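Long-range contacts in probable tRNA pseudouridine synthase D (Methanosarcina mazei, PDB 1Z2Z), which probably catalyses the isomerisation of uridine 13 to pseudouridine in transfer RNAs: residues Y15-T19 with K155-I160; L161-G165 with P291-A295; Y266-V270 with F376-S381. One frame throughout, in Å; residues are numbered along the deposited sequence.

Interaction 1 (Y15-T19 with K155-I160); sequences YSTDT and KTTDEI
Thr-19 and Glu-159 contribute the largest areas to this contact, and Thr-17 comes next. It is a loop-on-helix contact. Residues 15-19 belong to the loop between helix 5-8 and strand 33-39, and they run along one side of helix 146-163. Thr-19 and Thr-17 direct their side chains at the helix, and Glu-159 reaches back to the loop. The hydroxyl of Thr-19 lies between its backbone N and its carbonyl carbon (chi1 45°), which turns its methyl group to the helix as well. OG1 of Thr-19 is hydrogen-bonded to OG1 of Thr-156 at 3.1 Å. Both hydroxyls have a second partner: Lys-431 for Thr-19, and the carbonyl of Leu-152, one turn back, for Thr-156. On the other branch, CG2 of Thr-19 packs 3.8 Å from CB of Lys-155. Glu-159 is extended beyond CG, and this carries its carboxylate to the loop backbone. There OE1 of Glu-159 accepts a hydrogen bond from N of Asp-18, 3.2 Å long and nearly straight at 160°. The donor comes from the syn side, 23° out of the carboxylate plane. The bond ties the loop backbone to the helix. The carboxylates of Asp-18 and Glu-159 also lie close together, with no hydrogen bond between them in the model. NZ of Lys-155, 4.6 Å from OD2 of Asp-18, may offset some of the charge without touching it. Thr-17 points from the loop toward the helix. Its OG1 is hydrogen-bonded to Lys-431, which therefore serves both loop threonines. Its methyl turns to the helix, where CG2 of Thr-17 lies 3.9 Å from CG1 of Ile-160.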
# COMPACT_ATOMS: atom_id res chain seq x y z
N TYR A 15 -8.83 11.95 -9.67
CA TYR A 15 -7.59 12.55 -9.18
C TYR A 15 -7.89 13.84 -8.42
O TYR A 15 -8.61 14.70 -8.92
CB TYR A 15 -6.69 12.89 -10.38
CG TYR A 15 -6.30 11.71 -11.25
CD1 TYR A 15 -5.20 10.92 -10.94
CD2 TYR A 15 -7.01 11.42 -12.42
CE1 TYR A 15 -4.80 9.87 -11.77
CE2 TYR A 15 -6.61 10.36 -13.26
CZ TYR A 15 -5.51 9.60 -12.93
OH TYR A 15 -5.11 8.56 -13.74
N SER A 16 -7.32 13.98 -7.22
CA SER A 16 -7.54 15.19 -6.43
C SER A 16 -7.04 16.42 -7.20
O SER A 16 -7.48 17.55 -6.96
CB SER A 16 -6.82 15.09 -5.08
OG SER A 16 -5.49 15.59 -5.17
N THR A 17 -6.13 16.19 -8.13
CA THR A 17 -5.58 17.27 -8.94
C THR A 17 -6.21 17.23 -10.34
O THR A 17 -6.48 16.16 -10.87
CB THR A 17 -4.06 17.12 -9.10
OG1 THR A 17 -3.78 15.90 -9.80
CG2 THR A 17 -3.38 17.08 -7.73
N ASP A 18 -6.45 18.40 -10.92
CA ASP A 18 -7.05 18.48 -12.26
C ASP A 18 -5.98 18.71 -13.34
O ASP A 18 -6.31 19.04 -14.48
CB ASP A 18 -8.06 19.62 -12.31
CG ASP A 18 -7.44 20.95 -11.95
OD1 ASP A 18 -7.80 21.51 -10.89
OD2 ASP A 18 -6.57 21.42 -12.72
N THR A 19 -4.72 18.54 -12.97
CA THR A 19 -3.62 18.71 -13.91
C THR A 19 -3.60 17.56 -14.89
O THR A 19 -4.21 16.51 -14.66
CB THR A 19 -2.26 18.76 -13.20
OG1 THR A 19 -2.20 17.70 -12.23
CG2 THR A 19 -2.06 20.09 -12.53
N LYS A 155 2.13 23.22 -11.19
CA LYS A 155 0.69 23.29 -11.01
C LYS A 155 0.21 22.07 -10.22
O LYS A 155 -0.53 22.21 -9.25
CB LYS A 155 -0.02 23.34 -12.38
CG LYS A 155 -1.21 24.32 -12.43
CD LYS A 155 -2.06 24.11 -13.69
CE LYS A 155 -3.15 25.18 -13.84
NZ LYS A 155 -4.07 25.29 -12.67
N THR A 156 0.66 20.88 -10.61
CA THR A 156 0.26 19.66 -9.92
C THR A 156 0.69 19.74 -8.46
O THR A 156 -0.00 19.25 -7.58
CB THR A 156 0.91 18.40 -10.56
OG1 THR A 156 0.76 18.45 -11.99
CG2 THR A 156 0.23 17.14 -10.03
N THR A 157 1.85 20.35 -8.23
CA THR A 157 2.42 20.53 -6.89
C THR A 157 1.54 21.50 -6.10
O THR A 157 1.03 21.15 -5.03
CB THR A 157 3.85 21.13 -6.98
OG1 THR A 157 4.70 20.24 -7.72
CG2 THR A 157 4.43 21.35 -5.59
N ASP A 158 1.37 22.71 -6.63
CA ASP A 158 0.55 23.74 -5.99
C ASP A 158 -0.76 23.19 -5.45
O ASP A 158 -1.07 23.37 -4.27
CB ASP A 158 0.23 24.88 -6.97
CG ASP A 158 -1.13 25.53 -6.67
OD1 ASP A 158 -2.17 24.98 -7.11
OD2 ASP A 158 -1.16 26.58 -6.00
N GLU A 159 -1.55 22.55 -6.30
CA GLU A 159 -2.82 22.01 -5.85
C GLU A 159 -2.58 21.06 -4.70
O GLU A 159 -3.32 21.05 -3.73
CB GLU A 159 -3.56 21.30 -6.98
CG GLU A 159 -4.31 22.25 -7.89
CD GLU A 159 -5.04 21.56 -9.02
OE1 GLU A 159 -5.89 20.68 -8.75
OE2 GLU A 159 -4.76 21.88 -10.19
N ILE A 160 -1.51 20.29 -4.81
CA ILE A 160 -1.17 19.33 -3.77
C ILE A 160 -0.83 20.04 -2.47
O ILE A 160 -1.42 19.76 -1.42
CB ILE A 160 0.02 18.45 -4.19
CG1 ILE A 160 -0.43 17.49 -5.29
CG2 ILE A 160 0.55 17.69 -3.01
CD1 ILE A 160 0.66 16.58 -5.79

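Interaction 2 (L161-G165 with P291-A295); sequences LAQGG and PLNRA
Asn-293 places CG between its own backbone N and carbonyl carbon (chi1 55°), and this points its amide at Gln-163 and the end of a helix. Gln-163 has CG opposite its backbone N (chi1 177°) and an extended chain, which brings its amide alongside Leu-292. The arrangement is a loop meeting a helix C-terminus. Helix 146-163 ends here, and Gly-164 is the first residue to leave helical geometry, with a positive phi of 103°. That backbone shape by itself calls for glycine. A side chain on Gly-164 would also head for CB of Asn-293. The two residues form the nearest backbone pair, with CA of Gly-164 5.8 Å from CA of Asn-293. The carbonyls of the last helical turn face the amide of Asn-293, and CG of Asn-293 is 3.0 Å from O of Gln-163. In the model the amide oxygen OD1 of Asn-293 lies 2.8 Å from O of Ala-162. The amide is probably turned over, so its O and N may be exchanged. Turned back, its NH2 could donate to the carbonyls at the helix end, but this is not settled. The amide of Gln-163 is doubtful in the same way, and little can be read from its polar atoms. The other half of the contact sets a leucine methyl against this amide group. Leu-292 is buried and meets the helix end through CD1. It is also covered by Leu-282 and Ile-286 of helix 263-287, and by Leu-389 of strand 389-391. The loop that follows helix 263-287 is thus set against the C-terminal end of helix 146-163. The Gln-163 side chain meets Leu-292 obliquely, with CD of Gln-163 4.0 Å from CD1 of Leu-292.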
# COMPACT_ATOMS: atom_id res chain seq x y z
N LEU A 161 0.11 20.96 -2.55
CA LEU A 161 0.52 21.71 -1.38
C LEU A 161 -0.69 22.35 -0.71
O LEU A 161 -0.77 22.41 0.51
CB LEU A 161 1.54 22.78 -1.79
CG LEU A 161 2.91 22.76 -1.09
CD1 LEU A 161 3.48 21.34 -1.04
CD2 LEU A 161 3.86 23.69 -1.83
N ALA A 162 -1.63 22.82 -1.54
CA ALA A 162 -2.85 23.47 -1.06
C ALA A 162 -3.85 22.50 -0.44
O ALA A 162 -4.41 22.77 0.63
CB ALA A 162 -3.50 24.23 -2.20
N GLN A 163 -4.09 21.39 -1.12
CA GLN A 163 -5.04 20.39 -0.62
C GLN A 163 -4.48 19.67 0.60
O GLN A 163 -5.18 18.90 1.26
CB GLN A 163 -5.35 19.37 -1.71
CG GLN A 163 -6.27 18.29 -1.21
CD GLN A 163 -6.34 17.10 -2.13
OE1 GLN A 163 -5.32 16.48 -2.46
NE2 GLN A 163 -7.56 16.75 -2.54
N GLY A 164 -3.20 19.92 0.89
CA GLY A 164 -2.57 19.28 2.03
C GLY A 164 -1.66 18.12 1.66
O GLY A 164 -0.79 17.72 2.44
N GLY A 165 -1.84 17.59 0.45
CA GLY A 165 -1.03 16.48 -0.01
C GLY A 165 -1.78 15.70 -1.07
O GLY A 165 -2.44 16.30 -1.93
N PRO A 291 -12.86 19.71 0.51
CA PRO A 291 -11.43 19.43 0.62
C PRO A 291 -11.11 18.41 1.70
O PRO A 291 -11.94 18.12 2.57
CB PRO A 291 -10.81 20.80 0.90
CG PRO A 291 -11.89 21.52 1.60
CD PRO A 291 -13.13 21.13 0.82
N LEU A 292 -9.90 17.87 1.65
CA LEU A 292 -9.49 16.85 2.59
C LEU A 292 -8.78 17.43 3.81
O LEU A 292 -8.61 16.74 4.82
CB LEU A 292 -8.60 15.82 1.89
CG LEU A 292 -9.15 15.28 0.55
CD1 LEU A 292 -8.18 14.28 -0.04
CD2 LEU A 292 -10.52 14.64 0.77
N ASN A 293 -8.35 18.69 3.71
CA ASN A 293 -7.66 19.31 4.83
C ASN A 293 -8.49 20.40 5.54
O ASN A 293 -7.94 21.29 6.19
CB ASN A 293 -6.32 19.88 4.38
CG ASN A 293 -6.46 20.83 3.23
OD1 ASN A 293 -5.50 21.47 2.82
ND2 ASN A 293 -7.67 20.92 2.68
N ARG A 294 -9.81 20.33 5.40
CA ARG A 294 -10.72 21.28 6.03
C ARG A 294 -11.94 20.55 6.58
O ARG A 294 -12.52 19.69 5.91
CB ARG A 294 -11.17 22.37 5.05
CG ARG A 294 -10.12 23.44 4.80
CD ARG A 294 -10.59 24.48 3.80
NE ARG A 294 -9.51 25.40 3.45
CZ ARG A 294 -9.53 26.24 2.42
NH1 ARG A 294 -10.58 26.29 1.61
NH2 ARG A 294 -8.49 27.03 2.18
N ALA A 295 -12.33 20.88 7.80
CA ALA A 295 -13.47 20.22 8.42
C ALA A 295 -14.78 20.98 8.20
O ALA A 295 -14.79 22.19 7.97
CB ALA A 295 -13.20 20.03 9.91

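Interaction 3 (Y266-V270 with F376-S381)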
# COMPACT_ATOMS: atom_id res chain seq x y z
N TYR A 266 -7.07 -14.55 6.15
CA TYR A 266 -8.23 -14.85 6.99
C TYR A 266 -9.13 -13.62 7.12
O TYR A 266 -10.35 -13.72 7.05
CB TYR A 266 -7.76 -15.30 8.37
CG TYR A 266 -8.84 -15.93 9.22
CD1 TYR A 266 -9.60 -17.00 8.74
CD2 TYR A 266 -9.13 -15.43 10.50
CE1 TYR A 266 -10.62 -17.56 9.50
CE2 TYR A 266 -10.15 -15.98 11.27
CZ TYR A 266 -10.89 -17.04 10.77
OH TYR A 266 -11.91 -17.57 11.52
N ARG A 267 -8.52 -12.46 7.31
CA ARG A 267 -9.28 -11.24 7.45
C ARG A 267 -8.90 -10.18 6.41
O ARG A 267 -9.47 -9.08 6.40
CB ARG A 267 -9.11 -10.68 8.87
CG ARG A 267 -9.34 -11.72 9.97
CD ARG A 267 -9.39 -11.09 11.36
NE ARG A 267 -10.70 -10.51 11.64
CZ ARG A 267 -10.92 -9.22 11.87
NH1 ARG A 267 -9.91 -8.35 11.85
NH2 ARG A 267 -12.15 -8.79 12.11
N MSE A 268 -7.96 -10.49 5.53
CA MSE A 268 -7.55 -9.54 4.49
C MSE A 268 -8.67 -9.30 3.49
O MSE A 268 -8.88 -8.18 3.02
CB MSE A 268 -6.31 -10.03 3.74
CG MSE A 268 -5.00 -9.97 4.53
SE MSE A 268 -3.43 -10.12 3.35
CE MSE A 268 -2.57 -8.41 3.73
N PHE A 269 -9.40 -10.35 3.16
CA PHE A 269 -10.49 -10.21 2.22
C PHE A 269 -11.45 -9.12 2.67
O PHE A 269 -11.62 -8.11 1.98
CB PHE A 269 -11.22 -11.54 2.07
CG PHE A 269 -10.31 -12.68 1.77
CD1 PHE A 269 -10.28 -13.79 2.59
CD2 PHE A 269 -9.50 -12.66 0.64
CE1 PHE A 269 -9.43 -14.86 2.32
CE2 PHE A 269 -8.65 -13.72 0.36
CZ PHE A 269 -8.62 -14.83 1.19
N VAL A 270 -12.08 -9.30 3.84
CA VAL A 270 -13.03 -8.32 4.34
C VAL A 270 -12.40 -6.92 4.42
O VAL A 270 -13.04 -5.93 4.06
CB VAL A 270 -13.61 -8.72 5.75
CG1 VAL A 270 -14.48 -7.60 6.31
CG2 VAL A 270 -14.47 -10.00 5.64
N PHE A 376 -18.26 -17.44 9.43
CA PHE A 376 -16.97 -17.09 10.01
C PHE A 376 -16.99 -15.78 10.77
O PHE A 376 -16.55 -14.74 10.27
CB PHE A 376 -15.89 -17.00 8.93
CG PHE A 376 -15.17 -18.28 8.68
CD1 PHE A 376 -13.78 -18.31 8.65
CD2 PHE A 376 -15.88 -19.46 8.50
CE1 PHE A 376 -13.11 -19.51 8.43
CE2 PHE A 376 -15.22 -20.66 8.28
CZ PHE A 376 -13.83 -20.69 8.24
N PRO A 377 -17.49 -15.81 12.02
CA PRO A 377 -17.55 -14.59 12.83
C PRO A 377 -16.18 -13.95 13.02
O PRO A 377 -16.03 -12.74 12.88
CB PRO A 377 -18.15 -15.09 14.14
CG PRO A 377 -17.64 -16.50 14.22
CD PRO A 377 -17.86 -16.99 12.81
N GLU A 378 -15.18 -14.78 13.33
CA GLU A 378 -13.81 -14.32 13.55
C GLU A 378 -13.37 -13.50 12.34
O GLU A 378 -12.52 -12.61 12.44
CB GLU A 378 -12.86 -15.52 13.70
CG GLU A 378 -13.47 -16.79 14.30
CD GLU A 378 -14.30 -17.59 13.30
OE1 GLU A 378 -14.89 -18.62 13.68
OE2 GLU A 378 -14.36 -17.18 12.12
N MSE A 379 -13.99 -13.80 11.21
CA MSE A 379 -13.69 -13.14 9.95
C MSE A 379 -14.47 -11.85 9.79
O MSE A 379 -14.24 -11.09 8.85
CB MSE A 379 -14.02 -14.09 8.81
CG MSE A 379 -13.60 -13.62 7.44
SE MSE A 379 -14.22 -14.85 6.12
CE MSE A 379 -12.73 -16.09 6.12
N SER A 380 -15.40 -11.60 10.71
CA SER A 380 -16.21 -10.39 10.62
C SER A 380 -15.59 -9.26 11.43
O SER A 380 -15.20 -9.43 12.58
CB SER A 380 -17.64 -10.65 11.10
OG SER A 380 -17.73 -10.77 12.50
N SER A 381 -15.49 -8.11 10.78
CA SER A 381 -14.91 -6.94 11.40
C SER A 381 -16.03 -5.98 11.73
O SER A 381 -17.14 -6.07 11.19
CB SER A 381 -13.92 -6.28 10.44
OG SER A 381 -13.38 -5.09 10.99
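The 3-10 turn 377-379 packs against helix 263-287 in the TRUD domain, and Arg-267 and Tyr-266 of the helix grip it. The side chain of Arg-267 bends at chi3 (81°) and lays its guanidinium along the turn backbone. NE of Arg-267 donates to O of Glu-378 at 2.9 Å. The acceptor is met in its carbonyl plane, with a C=O...donor angle of 159°. NH2 of Arg-267 makes a weak bond to O of Ser-380, which lies in plane at the guanidinium edge. An alanine here would remove both donors, would probably leave these two carbonyls without their partner from the helix, and is likely to let the end of the turn move. Tyr-266 meets the side chain of the same Glu-378, and Phe-376 just before the turn. Its OH makes a weak hydrogen bond to OE2 of Glu-378 at 2.6 Å, with ring and carboxylate planes 38° apart. OE1 of Glu-378 forms a salt bridge with Arg-259, so each carboxylate oxygen has a partner. The rings of Tyr-266 and Phe-376 meet rim to rim, and neither covers the face of the other. Arg-259 also makes a cation-pi contact with Phe-376. Just after the turn, OG of Ser-380 donates to O of Pro-377 at 2.6 Å. The buried selenomethionine Met-379 packs against the helix beside these bonds. Its CE approaches the tyrosine ring obliquely, 4.2 Å from CD1 of Tyr-266. Its CG packs against the next helical turn, 4.1 Å from CG2 of Val-270.

Interactions 1 and 2 both use helix 146-163 and touch each other, for example where Ile-160 packs on Gly-165. Interaction 1 lies along the last turns of the helix and interaction 2 at its C-terminal end. Interaction 3 is remote, its centre about 37 Å from that of interaction 1 and about 33 Å from that of interaction 2. Interactions 1 and 3 are partly buried, while interaction 2 is a smaller surface contact. Their chemistry also differs. Threonine hydroxyls and a carboxylate fix a loop in interaction 1. Interaction 2 has no clear hydrogen bond. Interaction 3 joins guanidinium-to-carbonyl bonds with aromatic and selenomethionine packing.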